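Local coordinates for NTF2 fold protein loop-helix-loop design NT-9 (Synthetic construct, PDB 6W90) that is a computationally designed NTF2-fold protein with no known natural function, and holds a distearoyl phosphoethanolamine lipid in its pocket in the crystal, at residues I17-L20 with Y21-P24; F57-A60 with M61-W64. All coordinates share one frame; numbering follows the deposited sequence.

Interaction 1 of 2, residues I17-L20 with Y21-P24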
ATOM      1  N   ILE A  17      -6.179   6.455  -0.330  1.00 20.25           N
ATOM      2  CA  ILE A  17      -5.883   6.918  -1.682  1.00 20.47           C
ATOM      3  C   ILE A  17      -6.219   8.393  -1.821  1.00 20.10           C
ATOM      4  O   ILE A  17      -5.459   9.166  -2.419  1.00 19.99           O
ATOM      5  CB  ILE A  17      -6.628   6.084  -2.734  1.00 20.18           C
ATOM      6  CG1 ILE A  17      -6.124   4.655  -2.694  1.00 22.62           C
ATOM      7  CG2 ILE A  17      -6.462   6.779  -4.091  1.00 20.63           C
ATOM      8  CD1 ILE A  17      -7.030   3.759  -3.480  1.00 25.45           C
ATOM      9  N   ARG A  18      -7.356   8.808  -1.270  1.00 20.00           N
ATOM     10  CA  ARG A  18      -7.746  10.207  -1.387  1.00 20.23           C
ATOM     11  C   ARG A  18      -6.731  11.108  -0.714  1.00 21.98           C
ATOM     12  O   ARG A  18      -6.374  12.161  -1.243  1.00 22.02           O
ATOM     13  CB  ARG A  18      -9.112  10.438  -0.772  1.00 20.75           C
ATOM     14  CG  ARG A  18      -9.593  11.879  -0.994  1.00 25.18           C
ATOM     15  CD  ARG A  18     -11.042  12.073  -0.436  1.00 30.74           C
ATOM     16  NE  ARG A  18     -10.929  12.305   0.995  1.00 30.70           N
ATOM     17  CZ  ARG A  18     -10.670  13.494   1.531  1.00 31.44           C
ATOM     18  NH1 ARG A  18     -10.585  14.575   0.755  1.00 30.44           N
ATOM     19  NH2 ARG A  18     -10.505  13.608   2.842  1.00 38.40           N
ATOM     20  N   LEU A  19      -6.252  10.717   0.459  1.00 20.82           N
ATOM     21  CA  LEU A  19      -5.267  11.533   1.156  1.00 22.64           C
ATOM     22  C   LEU A  19      -3.989  11.658   0.350  1.00 21.30           C
ATOM     23  O   LEU A  19      -3.328  12.703   0.345  1.00 24.00           O
ATOM     24  CB  LEU A  19      -4.935  10.924   2.510  1.00 23.54           C
ATOM     25  CG  LEU A  19      -6.064  11.083   3.506  1.00 25.73           C
ATOM     26  CD1 LEU A  19      -5.661  10.347   4.801  1.00 26.00           C
ATOM     27  CD2 LEU A  19      -6.427  12.515   3.824  1.00 29.81           C
ATOM     28  N   LEU A  20      -3.592  10.570  -0.278  1.00 21.42           N
ATOM     29  CA  LEU A  20      -2.389  10.579  -1.084  1.00 23.57           C
ATOM     30  C   LEU A  20      -2.459  11.666  -2.143  1.00 23.18           C
ATOM     31  O   LEU A  20      -1.457  12.347  -2.402  1.00 28.88           O
ATOM     32  CB  LEU A  20      -2.209   9.194  -1.688  1.00 24.75           C
ATOM     33  CG  LEU A  20      -0.930   8.938  -2.475  1.00 29.67           C
ATOM     34  CD1 LEU A  20       0.252   9.034  -1.588  1.00 34.77           C
ATOM     35  CD2 LEU A  20      -1.063   7.559  -3.114  1.00 32.08           C
ATOM     36  N   TYR A  21      -3.641  11.900  -2.712  1.00 22.66           N
ATOM     37  CA  TYR A  21      -3.794  12.891  -3.774  1.00 25.66           C
ATOM     38  C   TYR A  21      -4.087  14.279  -3.248  1.00 32.58           C
ATOM     39  O   TYR A  21      -3.720  15.271  -3.887  1.00 36.43           O
ATOM     40  CB  TYR A  21      -4.909  12.437  -4.750  1.00 26.85           C
ATOM     41  CG  TYR A  21      -4.350  11.393  -5.653  1.00 23.07           C
ATOM     42  CD1 TYR A  21      -3.458  11.753  -6.670  1.00 22.61           C
ATOM     43  CD2 TYR A  21      -4.680  10.069  -5.516  1.00 22.17           C
ATOM     44  CE1 TYR A  21      -2.922  10.803  -7.470  1.00 23.28           C
ATOM     45  CE2 TYR A  21      -4.118   9.128  -6.293  1.00 22.53           C
ATOM     46  CZ  TYR A  21      -3.250   9.508  -7.287  1.00 24.05           C
ATOM     47  OH  TYR A  21      -2.690   8.557  -8.091  1.00 27.58           O
ATOM     48  N   THR A  22      -4.691  14.384  -2.079  1.00 28.01           N
ATOM     49  CA  THR A  22      -5.160  15.683  -1.633  1.00 28.37           C
ATOM     50  C   THR A  22      -4.333  16.295  -0.521  1.00 30.14           C
ATOM     51  O   THR A  22      -4.266  17.511  -0.426  1.00 33.16           O
ATOM     52  CB  THR A  22      -6.604  15.615  -1.117  1.00 35.45           C
ATOM     53  OG1 THR A  22      -6.613  14.837   0.087  1.00 40.78           O
ATOM     54  CG2 THR A  22      -7.513  15.050  -2.141  1.00 32.33           C
ATOM     55  N   ASP A  23      -3.760  15.491   0.363  1.00 27.97           N
ATOM     56  CA  ASP A  23      -3.021  16.005   1.517  1.00 31.17           C
ATOM     57  C   ASP A  23      -1.935  14.990   1.829  1.00 34.66           C
ATOM     58  O   ASP A  23      -2.037  14.223   2.782  1.00 29.70           O
ATOM     59  CB  ASP A  23      -3.961  16.211   2.703  1.00 31.53           C
ATOM     60  CG  ASP A  23      -3.314  16.936   3.867  1.00 39.93           C
ATOM     61  OD1 ASP A  23      -2.065  16.997   3.931  1.00 38.28           O
ATOM     62  OD2 ASP A  23      -4.083  17.441   4.717  1.00 45.09           O
ATOM     63  N   PRO A  24      -0.900  14.930   1.000  1.00 36.04           N
ATOM     64  CA  PRO A  24       0.099  13.858   1.155  1.00 36.87           C
ATOM     65  C   PRO A  24       0.828  13.878   2.479  1.00 38.44           C
ATOM     66  O   PRO A  24       1.306  12.829   2.931  1.00 36.58           O
ATOM     67  CB  PRO A  24       1.049  14.099  -0.028  1.00 38.32           C
ATOM     68  CG  PRO A  24       0.646  15.463  -0.602  1.00 36.03           C
ATOM     69  CD  PRO A  24      -0.794  15.605  -0.301  1.00 40.24           C
TER

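Interaction 2 of 2, residues F57-A60 with M61-W64. With 3PE (1,2-Distearoyl-sn-glycerophosphoethanolamine), chain B.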
ATOM      1  N   PHE A  57       9.903   5.757   2.360  1.00 29.01           N
ATOM      2  CA  PHE A  57       9.018   4.927   1.544  1.00 28.63           C
ATOM      3  C   PHE A  57       7.701   5.638   1.292  1.00 28.66           C
ATOM      4  O   PHE A  57       7.208   5.674   0.158  1.00 28.68           O
ATOM      5  CB  PHE A  57       8.805   3.599   2.282  1.00 28.11           C
ATOM      6  CG  PHE A  57       7.985   2.577   1.547  1.00 29.70           C
ATOM      7  CD1 PHE A  57       6.600   2.584   1.617  1.00 36.87           C
ATOM      8  CD2 PHE A  57       8.599   1.574   0.837  1.00 29.42           C
ATOM      9  CE1 PHE A  57       5.850   1.626   0.968  1.00 39.56           C
ATOM     10  CE2 PHE A  57       7.842   0.619   0.172  1.00 33.07           C
ATOM     11  CZ  PHE A  57       6.477   0.649   0.245  1.00 36.58           C
ATOM     12  N   LEU A  58       7.134   6.243   2.329  1.00 28.51           N
ATOM     13  CA  LEU A  58       5.878   6.963   2.143  1.00 28.56           C
ATOM     14  C   LEU A  58       6.075   8.210   1.283  1.00 30.32           C
ATOM     15  O   LEU A  58       5.217   8.504   0.446  1.00 30.63           O
ATOM     16  CB  LEU A  58       5.287   7.272   3.513  1.00 28.41           C
ATOM     17  CG  LEU A  58       4.894   6.027   4.315  1.00 27.92           C
ATOM     18  CD1 LEU A  58       4.602   6.460   5.748  1.00 27.92           C
ATOM     19  CD2 LEU A  58       3.668   5.338   3.682  1.00 27.69           C
ATOM     20  N   ASP A  59       7.224   8.891   1.390  1.00 29.57           N
ATOM     21  CA  ASP A  59       7.517   9.997   0.482  1.00 32.05           C
ATOM     22  C   ASP A  59       7.549   9.532  -0.973  1.00 36.48           C
ATOM     23  O   ASP A  59       7.128  10.262  -1.882  1.00 39.44           O
ATOM     24  CB  ASP A  59       8.863  10.635   0.813  1.00 33.62           C
ATOM     25  CG  ASP A  59       8.859  11.411   2.106  1.00 47.86           C
ATOM     26  OD1 ASP A  59       7.775  11.746   2.620  1.00 49.95           O
ATOM     27  OD2 ASP A  59       9.966  11.709   2.600  1.00 52.83           O
ATOM     28  N   ALA A  60       8.074   8.328  -1.213  1.00 30.09           N
ATOM     29  CA  ALA A  60       8.189   7.830  -2.577  1.00 31.09           C
ATOM     30  C   ALA A  60       6.809   7.569  -3.165  1.00 34.67           C
ATOM     31  O   ALA A  60       6.560   7.885  -4.334  1.00 35.68           O
ATOM     32  CB  ALA A  60       9.056   6.574  -2.606  1.00 30.69           C
ATOM     33  N   MET A  61       5.888   7.036  -2.353  1.00 32.07           N
ATOM     34  CA  MET A  61       4.499   6.882  -2.786  1.00 33.28           C
ATOM     35  C   MET A  61       3.856   8.217  -3.138  1.00 32.30           C
ATOM     36  O   MET A  61       3.080   8.299  -4.094  1.00 32.50           O
ATOM     37  CB  MET A  61       3.663   6.220  -1.691  1.00 31.73           C
ATOM     38  CG  MET A  61       4.101   4.833  -1.389  1.00 34.24           C
ATOM     39  SD  MET A  61       3.033   4.098  -0.168  1.00 32.12           S
ATOM     40  CE  MET A  61       1.666   3.811  -1.248  1.00 33.09           C
ATOM     41  N   GLN A  62       4.130   9.269  -2.362  1.00 36.36           N
ATOM     42  CA  GLN A  62       3.553  10.573  -2.680  1.00 43.88           C
ATOM     43  C   GLN A  62       3.961  11.018  -4.075  1.00 44.13           C
ATOM     44  O   GLN A  62       3.155  11.581  -4.823  1.00 44.07           O
ATOM     45  CB  GLN A  62       3.982  11.627  -1.656  1.00 54.61           C
ATOM     46  CG  GLN A  62       3.650  13.084  -2.056  1.00 67.30           C
ATOM     47  CD  GLN A  62       4.262  14.129  -1.114  1.00 75.71           C
ATOM     48  OE1 GLN A  62       5.013  13.791  -0.187  1.00 75.80           O
ATOM     49  NE2 GLN A  62       3.932  15.400  -1.342  1.00 79.18           N
ATOM     50  N   GLU A  63       5.209  10.776  -4.450  0.60 41.64           N
ATOM     51  CA  GLU A  63       5.631  11.259  -5.756  0.60 43.49           C
ATOM     52  C   GLU A  63       5.141  10.337  -6.866  0.60 41.56           C
ATOM     53  O   GLU A  63       4.703  10.817  -7.918  0.60 40.37           O
ATOM     54  CB  GLU A  63       7.146  11.417  -5.806  0.60 46.64           C
ATOM     55  CG  GLU A  63       7.582  12.264  -6.985  0.60 50.98           C
ATOM     56  CD  GLU A  63       8.846  13.025  -6.702  0.60 55.30           C
ATOM     57  OE1 GLU A  63       9.427  13.592  -7.655  0.60 55.96           O
ATOM     58  OE2 GLU A  63       9.257  13.043  -5.521  0.60 55.91           O
ATOM     59  N   TRP A  64       5.177   9.018  -6.641  1.00 38.38           N
ATOM     60  CA  TRP A  64       4.720   8.072  -7.657  1.00 37.45           C
ATOM     61  C   TRP A  64       3.256   8.260  -8.004  1.00 36.16           C
ATOM     62  O   TRP A  64       2.814   7.891  -9.101  1.00 32.77           O
ATOM     63  CB  TRP A  64       4.905   6.638  -7.177  1.00 48.08           C
ATOM     64  CG  TRP A  64       6.296   6.107  -7.329  1.00 64.28           C
ATOM     65  CD1 TRP A  64       7.229   6.495  -8.249  1.00 73.07           C
ATOM     66  CD2 TRP A  64       6.914   5.075  -6.545  1.00 73.52           C
ATOM     67  NE1 TRP A  64       8.386   5.771  -8.087  1.00 77.70           N
ATOM     68  CE2 TRP A  64       8.220   4.892  -7.051  1.00 77.61           C
ATOM     69  CE3 TRP A  64       6.490   4.288  -5.468  1.00 77.37           C
ATOM     70  CZ2 TRP A  64       9.104   3.960  -6.516  1.00 79.32           C
ATOM     71  CZ3 TRP A  64       7.368   3.364  -4.941  1.00 78.81           C
ATOM     72  CH2 TRP A  64       8.662   3.207  -5.466  1.00 79.55           C
TER
HETATM   73  P   3PE B 201       2.023  -4.543 -13.079  1.00 33.40           P
HETATM   74  N   3PE B 201       2.781  -8.325 -11.006  1.00 78.91           N
HETATM   75  O11 3PE B 201       2.185  -3.550 -11.774  1.00 44.36           O
HETATM   76  O12 3PE B 201       0.618  -4.461 -13.613  1.00 30.56           O
HETATM   77  O13 3PE B 201       2.225  -6.110 -12.564  1.00 43.90           O
HETATM   78  O14 3PE B 201       3.080  -4.285 -14.152  1.00 31.72           O
HETATM   79  C11 3PE B 201       1.200  -6.719 -11.820  1.00 61.76           C
HETATM   80  C12 3PE B 201       1.496  -8.206 -11.666  1.00 72.87           C
HETATM   81  C1  3PE B 201       3.456  -3.460 -11.191  1.00 63.06           C
HETATM   82  C2  3PE B 201       3.499  -2.356 -10.123  1.00 71.51           C
HETATM   83  C3  3PE B 201       2.193  -2.474  -9.333  1.00 71.30           C
HETATM   84  O31 3PE B 201       2.255  -1.763  -8.133  1.00 67.92           O
HETATM   85  O32 3PE B 201       2.282   0.112  -9.362  1.00 70.42           O
HETATM   86  C31 3PE B 201       2.351  -0.376  -8.290  1.00 65.63           C
HETATM   87  C32 3PE B 201       2.552   0.497  -7.058  1.00 58.17           C
HETATM   88  C33 3PE B 201       2.234   1.971  -7.301  1.00 51.56           C
HETATM   89  C34 3PE B 201       1.658   2.501  -5.989  1.00 48.90           C
HETATM   90  C35 3PE B 201       1.686   4.023  -5.914  1.00 50.96           C
HETATM   91  C36 3PE B 201       0.246   4.545  -5.901  1.00 56.99           C
HETATM   92  C37 3PE B 201      -0.413   4.393  -4.523  1.00 62.12           C
HETATM   93  C38 3PE B 201      -1.031   3.008  -4.296  1.00 61.84           C
HETATM   94  C39 3PE B 201      -2.279   3.070  -3.403  1.00 59.02           C
HETATM   95  C3A 3PE B 201      -1.938   3.435  -1.952  1.00 56.09           C
HETATM   96  C3B 3PE B 201      -3.105   3.153  -0.998  1.00 54.86           C
HETATM   97  C3C 3PE B 201      -2.844   1.868  -0.208  1.00 54.50           C
HETATM   98  C3D 3PE B 201      -3.817   1.719   0.962  1.00 55.47           C
HETATM   99  C3E 3PE B 201      -3.644   0.328   1.582  1.00 59.30           C
HETATM  100  C3F 3PE B 201      -4.865  -0.045   2.433  1.00 68.83           C
HETATM  101  C3G 3PE B 201      -4.724  -1.468   2.989  1.00 75.69           C
HETATM  102  C3H 3PE B 201      -6.068  -2.156   3.268  1.00 79.83           C
HETATM  103  C3I 3PE B 201      -6.724  -1.700   4.575  1.00 79.67           C
HETATM  104  O21 3PE B 201       4.613  -2.570  -9.304  1.00 73.70           O
HETATM  105  O22 3PE B 201       5.593  -0.585  -9.824  1.00 72.47           O
HETATM  106  C21 3PE B 201       5.673  -1.635  -9.262  1.00 69.83           C
HETATM  107  C22 3PE B 201       6.942  -2.016  -8.472  1.00 59.07           C
HETATM  108  C23 3PE B 201       7.142  -1.173  -7.203  1.00 51.97           C
HETATM  109  C24 3PE B 201       6.184  -1.558  -6.070  1.00 45.45           C
HETATM  110  C25 3PE B 201       6.288  -0.604  -4.867  1.00 44.62           C
HETATM  111  C26 3PE B 201       4.995  -0.739  -4.059  1.00 47.22           C
HETATM  112  C27 3PE B 201       4.873   0.291  -2.934  1.00 47.37           C
HETATM  113  C28 3PE B 201       3.510   0.169  -2.231  1.00 46.08           C
HETATM  114  C29 3PE B 201       3.421  -0.920  -1.144  1.00 48.42           C
HETATM  115  C2A 3PE B 201       2.147  -0.766  -0.289  1.00 47.53           C
HETATM  116  C2B 3PE B 201       2.391  -0.092   1.062  1.00 44.68           C
HETATM  117  C2C 3PE B 201       1.082   0.433   1.662  1.00 43.81           C
HETATM  118  C2D 3PE B 201       1.388   1.671   2.502  1.00 43.45           C
HETATM  119  C2E 3PE B 201       0.183   2.148   3.302  1.00 43.78           C
HETATM  120  C2F 3PE B 201      -0.700   3.064   2.458  1.00 45.98           C

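Interaction 1 of 2, residues I17-L20 with Y21-P24
Ile17 and Tyr21 sit one helical turn apart and lie side by side, their side chains pointing the same way. The methyl CG2 of Ile17 meets the phenol ring at its edge and in its plane, 4.0 Å from Tyr21 CE2. With Tyr21 CG anti to its own carbonyl carbon (chi1 -78°), the ring is laid back along the preceding turn, and its CD2 comes within 3.3 Å of Ile17 O. Both side chains also touch Val71 of strand 70-79, and Tyr21 OH is hydrogen-bonded to Ala65 O.

Arg18 and Thr22 meet on the exposed side, where their side chains cross at a slant: Arg18 CG lies 4.0 Å from Thr22 CG2, and the threonine hydroxyl stands over one face of the guanidinium group, whose NE makes a salt bridge with Glu15. Thr22 grips Arg18 O twice. Its N comes in at 2.9 Å nearly in line with the C=O bond, while OG1 donates at 3.0 Å to Arg18 O from above the carbonyl plane, so the hydroxyl proton is spent inside the helix.

Leu20 turns inward to the bound lipid and Phe27, while on its backbone side Pro24 CB touches Leu20 O at 3.9 Å. Asp23 N closes the last turn on Leu19 O at 2.8 Å. Asp23 then leaves helical geometry, and its OD1 accepts from Gln26 N. This is a tight helix-to-helix junction: helix 6-22 ends as Asp23 N-caps helix 24-35, with proline in the first turn.

Interaction 2 of 2, residues F57-A60 with M61-W64
Phe57 begins the contact by crossing Met61 obliquely, with ring atom CE1 3.9 Å from Met61 SD. The sulfur lies 5.0 Å from the centroid of the Phe57 ring and 61° off its normal, a slanting Met-aromatic contact. CG of Phe57 is anti to the backbone N (chi1 -176°), which carries the ring toward the lipid: Phe57 CZ approaches 3PE C27 to 3.6 Å, while C29 of the same acyl chain lies at the ring edge, in plane. Phe49 and Leu127 also pack against this ring.

Leu58 runs alongside Met61, its CD2 4.1 Å from Met61 SD, so the thioether sulfur touches both side chains. The leucine also packs on Phe27 and Ala31 of helix 24-35. A turn about the CG-SD bond of Met61 (chi3 75°) sets its methyl CE 3.7 Å from 3PE C3A, in the other acyl chain. With the thioether of Met61 cut back to an alanine, the Phe57 ring and Leu58 would probably lose the sulfur they share, and the lipid the methyl that meets C3A, leaving a gap in the pocket wall.

Asp59 faces outward, where OD1 makes a salt bridge with Lys28; its carbonyl O receives Glu63 N.

Ala60 lies under one face of the Trp64 indole, its CB 4.3 Å from Trp64 CZ3. Ala60 O also sits below the indole plane, offset toward the rim, and accepts Trp64 N at 2.9 Å in a nearly straight bond. Both side chains touch Leu127 of helix 121-129. The arrangement is that of an amphipathic helix with one flank lining the lipid pocket, here the interior cavity of an NTF2-like fold.

Overall arrangement
The two contacts come from neighbouring helices and touch: Leu20 CD1 reaches Met61 O at 3.8 Å, and the Pro24 ring packs on the Gln62 amide. Both border the lipid pocket, interaction 1 through Ile17 and Leu20, interaction 2 through Phe57 and Met61. Each is partly buried, but they differ in kind. Interaction 1 ends a helix, and much of its chemistry is polar: a threonine hydroxyl turned back on the backbone and an aspartate cap. Interaction 2 lies within the last turns of helix 54-64, where the Met61 sulfur and the Phe57 ring line the apolar cavity while charged Asp59 stays outside. Helix 24-35 packs against both, through Phe27 on Leu19, Leu20 and Leu58.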